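Local coordinates for protein phosphoserine phosphatase RsbX (Bacillus subtilis, PDB 3W45) that removes the phosphate from phosphorylated RsbS, as a PPM-type serine phosphatase that keeps sigma-B activity low during growth and returns it to its prestress level after induction, at residues Leu38-Ala43 against Phe151-Asp156; Asp156-Pro161 against Asp189-Ile194. All coordinates share one frame; numbering follows the deposited sequence.

Contact 1: residues Leu38-Ala43 against Phe151-Asp156; sequences LICAVA and FIIHTD. With CO (cobalt (II) ion), chain C.
The central beta sandwich of the PPM (PP2C-like) phosphatase fold is closed here by apolar side chains reaching between its two antiparallel sheets: L38, C40 and V42 of strand 37-45 meet F151 and I153 of strand 150-154 and T155 just past its end. The strands run in roughly the same direction, 37° apart, and their axes come within 7.5 Å, a separation too wide for backbone pairing and suited to interleaved side chains. At the start, L38 and F151 approach from opposite directions, CD2 of L38 lying obliquely to the phenyl ring, 4.1 Å from CZ of F151. Next, SG of C40 rests 3.8 Å from CD1 of I153, the far end of the isoleucine chain. The branched carbons of V42 and I153 slide past one another, CG2 of V42 touching CG2 of I153 at 3.6 Å. T155 divides its two branches: OG1 is hydrogen-bonded to D27 and to the backbone of T192, while the methyl meets the other sheet. V42 holds CG1 anti to the backbone N (chi1 174°), and the V42 and T155 side chains cross at about a right angle, with a tight contact of 3.5 Å between V42 CG1 and T155 CG2.

Contact 2: residues Asp156-Pro161 against Asp189-Ile194; sequences DGLNVP and DDLTYI. With CO (cobalt (II) ion), chain C.
The metal site of the phosphatase draws the loop 156-161 toward the residues leading into strand 191-198: D156 and D189 each give one carboxylate oxygen to the same cobalt ion. OD1 of D156 binds the metal at 2.0 Å and OD2 of D189 at 2.2 Å. The two side chains cross at about a right angle, with the carboxylate planes 63° apart, and the 2.8 Å between D156 OD1 and D189 OD2 is a shared-ligand distance, the positive ion probably offsetting the repulsion of the two anions. D44 and three waters complete six ligands. The second oxygens probably steady the water shell: D156 OD2 accepts from water 1 and is also hydrogen-bonded to N109, and D189 OD1 probably accepts from water 2, which has other acceptors in reach. Acidic residues bound to a metal at one edge of the beta sandwich are the hallmark of PPM-type phosphatases, in which metal-bound water is thought to attack the phosphate. Backbone atoms take part as well, for the carbonyl of D190 accepts a hydrogen bond from metal-bound water 3 and its O lies 3.2 Å from CA of G157, a CA-H...O contact with 155° at the hydrogen. The absence of a side chain on G157 lets the carbonyl come this close. Water 4 donates to O of G157 and accepts from N of D189, bridging the backbones.

Farther from the metal, CD1 of L191 lies against the G157 carbonyl, 3.3 Å from G157 O. The apolar part follows, with CG of L191 touching CB of L158 at 3.9 Å. L158, its CG anti to the backbone N (chi1 -177°), extends CD2 obliquely toward the Y193 ring, 4.1 Å from Y193 CD2; that tyrosine stacks on Y15, and its hydroxyl is hydrogen-bonded to S177.

Contact 1 and contact 2 lie about 11 Å apart, centre to centre, and follow each other along the chain, the first ending at D156 where the second begins. Contact 1 sits at the middle of the molecule, joining strand 37-45 of one sheet to strand 150-154 of the other; the centre of contact 2 lies about 11 Å from the centre of the chain. Strands 150-154 and 191-198 are antiparallel neighbours, and probable backbone hydrogen bonds from I194 N to I153 O and from T155 N to T192 O join the two contacts directly. The cobalt ion thus takes D44 from near the end of strand 37-45, D156 from just after strand 150-154 and D189 from just before strand 191-198.

Contact 1: residues Leu38-Ala43 against Phe151-Asp156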
loop_
_atom_site.group_PDB
_atom_site.type_symbol
_atom_site.label_atom_id
_atom_site.label_comp_id
_atom_site.label_asym_id
_atom_site.label_seq_id
_atom_site.Cartn_x
_atom_site.Cartn_y
_atom_site.Cartn_z
ATOM N N LEU A 38 4.191 -12.529 -1.323
ATOM C CA LEU A 38 3.660 -11.312 -1.928
ATOM C C LEU A 38 4.628 -10.185 -1.593
ATOM O O LEU A 38 5.165 -10.117 -0.484
ATOM C CB LEU A 38 2.293 -10.958 -1.351
ATOM C CG LEU A 38 1.640 -9.630 -1.817
ATOM C CD1 LEU A 38 0.872 -9.889 -3.085
ATOM C CD2 LEU A 38 0.649 -9.034 -0.778
ATOM N N ILE A 39 4.840 -9.302 -2.558
ATOM C CA ILE A 39 5.449 -7.998 -2.257
ATOM C C ILE A 39 4.483 -6.933 -2.783
ATOM O O ILE A 39 3.917 -7.065 -3.882
ATOM C CB ILE A 39 6.877 -7.822 -2.881
ATOM C CG1 ILE A 39 7.413 -6.428 -2.582
ATOM C CG2 ILE A 39 6.834 -7.930 -4.405
ATOM C CD1 ILE A 39 7.876 -6.223 -1.280
ATOM N N CYS A 40 4.250 -5.900 -1.993
ATOM C CA CYS A 40 3.543 -4.790 -2.560
ATOM C C CYS A 40 3.914 -3.479 -1.894
ATOM O O CYS A 40 4.465 -3.457 -0.782
ATOM C CB CYS A 40 2.056 -5.051 -2.592
ATOM S SG CYS A 40 1.250 -4.958 -1.027
ATOM N N ALA A 41 3.616 -2.399 -2.598
ATOM C CA ALA A 41 4.010 -1.074 -2.121
ATOM C C ALA A 41 3.082 -0.058 -2.708
ATOM O O ALA A 41 2.596 -0.214 -3.820
ATOM C CB ALA A 41 5.461 -0.762 -2.525
ATOM N N VAL A 42 2.822 0.988 -1.951
ATOM C CA VAL A 42 2.031 2.107 -2.459
ATOM C C VAL A 42 2.777 3.375 -2.032
ATOM O O VAL A 42 3.259 3.456 -0.897
ATOM C CB VAL A 42 0.617 2.080 -1.835
ATOM C CG1 VAL A 42 -0.164 3.309 -2.234
ATOM C CG2 VAL A 42 -0.188 0.794 -2.239
ATOM N N ALA A 43 2.914 4.328 -2.958
ATOM C CA ALA A 43 3.569 5.600 -2.655
ATOM C C ALA A 43 2.795 6.785 -3.219
ATOM O O ALA A 43 2.063 6.659 -4.204
ATOM C CB ALA A 43 5.007 5.591 -3.215
ATOM N N PHE A 151 -6.940 -7.090 4.169
ATOM C CA PHE A 151 -6.170 -5.835 4.436
ATOM C C PHE A 151 -6.367 -4.820 3.339
ATOM O O PHE A 151 -6.782 -5.164 2.235
ATOM C CB PHE A 151 -4.653 -6.123 4.636
ATOM C CG PHE A 151 -3.932 -6.618 3.402
ATOM C CD1 PHE A 151 -3.455 -5.723 2.430
ATOM C CD2 PHE A 151 -3.724 -7.987 3.212
ATOM C CE1 PHE A 151 -2.790 -6.188 1.311
ATOM C CE2 PHE A 151 -3.059 -8.468 2.086
ATOM C CZ PHE A 151 -2.609 -7.568 1.134
ATOM N N ILE A 152 -6.022 -3.583 3.637
ATOM C CA ILE A 152 -5.978 -2.544 2.599
ATOM C C ILE A 152 -4.713 -1.720 2.848
ATOM O O ILE A 152 -4.350 -1.464 3.994
ATOM C CB ILE A 152 -7.231 -1.626 2.653
ATOM C CG1 ILE A 152 -7.167 -0.569 1.530
ATOM C CG2 ILE A 152 -7.392 -0.933 4.062
ATOM C CD1 ILE A 152 -8.536 0.130 1.281
ATOM N N ILE A 153 -4.078 -1.287 1.761
ATOM C CA ILE A 153 -3.095 -0.242 1.797
ATOM C C ILE A 153 -3.626 0.880 0.943
ATOM O O ILE A 153 -3.979 0.643 -0.186
ATOM C CB ILE A 153 -1.726 -0.685 1.251
ATOM C CG1 ILE A 153 -1.247 -1.879 2.058
ATOM C CG2 ILE A 153 -0.744 0.505 1.285
ATOM C CD1 ILE A 153 0.054 -2.460 1.525
ATOM N N HIS A 154 -3.685 2.089 1.483
ATOM C CA HIS A 154 -4.230 3.199 0.704
ATOM C C HIS A 154 -3.537 4.559 0.856
ATOM O O HIS A 154 -3.022 4.920 1.932
ATOM C CB HIS A 154 -5.736 3.326 0.978
ATOM C CG HIS A 154 -6.077 3.902 2.312
ATOM N ND1 HIS A 154 -6.046 5.257 2.564
ATOM C CD2 HIS A 154 -6.514 3.316 3.453
ATOM C CE1 HIS A 154 -6.415 5.478 3.814
ATOM N NE2 HIS A 154 -6.711 4.318 4.375
ATOM N N THR A 155 -3.560 5.326 -0.222
ATOM C CA THR A 155 -3.074 6.728 -0.136
ATOM C C THR A 155 -4.099 7.663 0.498
ATOM O O THR A 155 -5.260 7.301 0.689
ATOM C CB THR A 155 -2.662 7.291 -1.484
ATOM O OG1 THR A 155 -3.763 7.230 -2.413
ATOM C CG2 THR A 155 -1.469 6.513 -2.061
ATOM N N ASP A 156 -3.666 8.874 0.805
ATOM C CA ASP A 156 -4.547 9.853 1.480
ATOM C C ASP A 156 -5.717 10.333 0.629
ATOM O O ASP A 156 -6.612 10.972 1.165
ATOM C CB ASP A 156 -3.734 11.042 2.035
ATOM C CG ASP A 156 -3.046 11.852 0.931
ATOM O OD1 ASP A 156 -3.162 11.481 -0.271
ATOM O OD2 ASP A 156 -2.336 12.815 1.263
HETATM CO CO CO C . -2.314 12.096 -1.993
HETATM O O HOH W 1 -1.628 13.895 -0.997
HETATM O O HOH W 2 -1.540 13.152 -3.765
HETATM O O HOH W 3 -2.878 10.501 -3.099
#

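Contact 2: residues Asp156-Pro161 against Asp189-Ile194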
loop_
_atom_site.group_PDB
_atom_site.type_symbol
_atom_site.label_atom_id
_atom_site.label_comp_id
_atom_site.label_asym_id
_atom_site.label_seq_id
_atom_site.Cartn_x
_atom_site.Cartn_y
_atom_site.Cartn_z
ATOM N N ASP A 156 -3.666 8.874 0.805
ATOM C CA ASP A 156 -4.547 9.853 1.480
ATOM C C ASP A 156 -5.717 10.333 0.629
ATOM O O ASP A 156 -6.612 10.972 1.165
ATOM C CB ASP A 156 -3.734 11.042 2.035
ATOM C CG ASP A 156 -3.046 11.852 0.931
ATOM O OD1 ASP A 156 -3.162 11.481 -0.271
ATOM O OD2 ASP A 156 -2.336 12.815 1.263
ATOM N N GLY A 157 -5.741 10.014 -0.663
ATOM C CA GLY A 157 -6.902 10.344 -1.489
ATOM C C GLY A 157 -8.146 9.549 -1.094
ATOM O O GLY A 157 -9.269 9.937 -1.452
ATOM N N LEU A 158 -7.957 8.437 -0.367
ATOM C CA LEU A 158 -9.067 7.642 0.187
ATOM C C LEU A 158 -9.265 8.042 1.624
ATOM O O LEU A 158 -8.411 7.776 2.467
ATOM C CB LEU A 158 -8.794 6.112 0.107
ATOM C CG LEU A 158 -9.946 5.220 0.600
ATOM C CD1 LEU A 158 -11.177 5.295 -0.282
ATOM C CD2 LEU A 158 -9.514 3.767 0.723
ATOM N N ASN A 159 -10.422 8.651 1.900
ATOM C CA ASN A 159 -10.763 9.069 3.245
ATOM C C ASN A 159 -12.064 8.393 3.675
ATOM O O ASN A 159 -13.137 8.718 3.154
ATOM C CB ASN A 159 -10.905 10.580 3.293
ATOM C CG ASN A 159 -11.200 11.082 4.699
ATOM O OD1 ASN A 159 -10.876 10.410 5.703
ATOM N ND2 ASN A 159 -11.813 12.268 4.784
ATOM N N VAL A 160 -11.949 7.453 4.620
ATOM C CA VAL A 160 -13.058 6.541 4.986
ATOM C C VAL A 160 -13.237 6.557 6.505
ATOM O O VAL A 160 -12.282 6.310 7.248
ATOM C CB VAL A 160 -12.811 5.067 4.479
ATOM C CG1 VAL A 160 -13.869 4.095 5.019
ATOM C CG2 VAL A 160 -12.802 5.020 2.980
ATOM N N PRO A 161 -14.457 6.858 6.984
ATOM C CA PRO A 161 -14.600 7.008 8.434
ATOM C C PRO A 161 -14.231 5.728 9.199
ATOM O O PRO A 161 -13.603 5.780 10.255
ATOM C CB PRO A 161 -16.104 7.335 8.618
ATOM C CG PRO A 161 -16.554 7.817 7.299
ATOM C CD PRO A 161 -15.688 7.184 6.252
ATOM N N ASP A 189 -8.289 14.145 -4.727
ATOM C CA ASP A 189 -6.866 13.842 -4.848
ATOM C C ASP A 189 -6.746 12.556 -5.637
ATOM O O ASP A 189 -7.740 11.855 -5.830
ATOM C CB ASP A 189 -6.276 13.650 -3.428
ATOM C CG ASP A 189 -4.751 13.493 -3.428
ATOM O OD1 ASP A 189 -4.084 13.789 -4.459
ATOM O OD2 ASP A 189 -4.212 13.079 -2.379
ATOM N N ASP A 190 -5.539 12.245 -6.116
ATOM C CA ASP A 190 -5.272 10.862 -6.590
ATOM C C ASP A 190 -5.639 9.876 -5.490
ATOM O O ASP A 190 -5.416 10.158 -4.310
ATOM C CB ASP A 190 -3.802 10.672 -6.954
ATOM C CG ASP A 190 -3.340 11.650 -8.034
ATOM O OD1 ASP A 190 -4.149 11.978 -8.928
ATOM O OD2 ASP A 190 -2.184 12.122 -7.966
ATOM N N LEU A 191 -6.220 8.737 -5.887
ATOM C CA LEU A 191 -6.722 7.738 -4.937
ATOM C C LEU A 191 -6.205 6.381 -5.405
ATOM O O LEU A 191 -6.464 5.956 -6.538
ATOM C CB LEU A 191 -8.267 7.730 -4.921
ATOM C CG LEU A 191 -8.960 7.067 -3.715
ATOM C CD1 LEU A 191 -10.387 7.606 -3.542
ATOM C CD2 LEU A 191 -8.994 5.577 -3.849
ATOM N N THR A 192 -5.405 5.743 -4.552
ATOM C CA THR A 192 -4.885 4.408 -4.837
ATOM C C THR A 192 -5.131 3.507 -3.617
ATOM O O THR A 192 -4.880 3.911 -2.474
ATOM C CB THR A 192 -3.368 4.447 -5.049
ATOM O OG1 THR A 192 -3.049 5.362 -6.121
ATOM C CG2 THR A 192 -2.833 3.039 -5.379
ATOM N N TYR A 193 -5.606 2.292 -3.861
ATOM C CA TYR A 193 -5.635 1.292 -2.782
ATOM C C TYR A 193 -5.375 -0.120 -3.291
ATOM O O TYR A 193 -5.711 -0.447 -4.434
ATOM C CB TYR A 193 -6.931 1.388 -1.973
ATOM C CG TYR A 193 -8.233 1.141 -2.708
ATOM C CD1 TYR A 193 -8.667 -0.159 -2.993
ATOM C CD2 TYR A 193 -9.064 2.201 -3.026
ATOM C CE1 TYR A 193 -9.893 -0.383 -3.611
ATOM C CE2 TYR A 193 -10.297 1.996 -3.627
ATOM C CZ TYR A 193 -10.705 0.706 -3.918
ATOM O OH TYR A 193 -11.922 0.531 -4.524
ATOM N N ILE A 194 -4.732 -0.916 -2.446
ATOM C CA ILE A 194 -4.548 -2.335 -2.717
ATOM C C ILE A 194 -5.324 -3.077 -1.639
ATOM O O ILE A 194 -5.134 -2.782 -0.455
ATOM C CB ILE A 194 -3.064 -2.758 -2.642
ATOM C CG1 ILE A 194 -2.225 -2.045 -3.727
ATOM C CG2 ILE A 194 -2.968 -4.283 -2.784
ATOM C CD1 ILE A 194 -0.744 -2.505 -3.698
HETATM CO CO CO C . -2.314 12.096 -1.993
HETATM O O HOH W 1 -1.628 13.895 -0.997
HETATM O O HOH W 4 -9.951 11.684 -3.339
HETATM O O HOH W 2 -1.540 13.152 -3.765
HETATM O O HOH W 3 -2.878 10.501 -3.099
#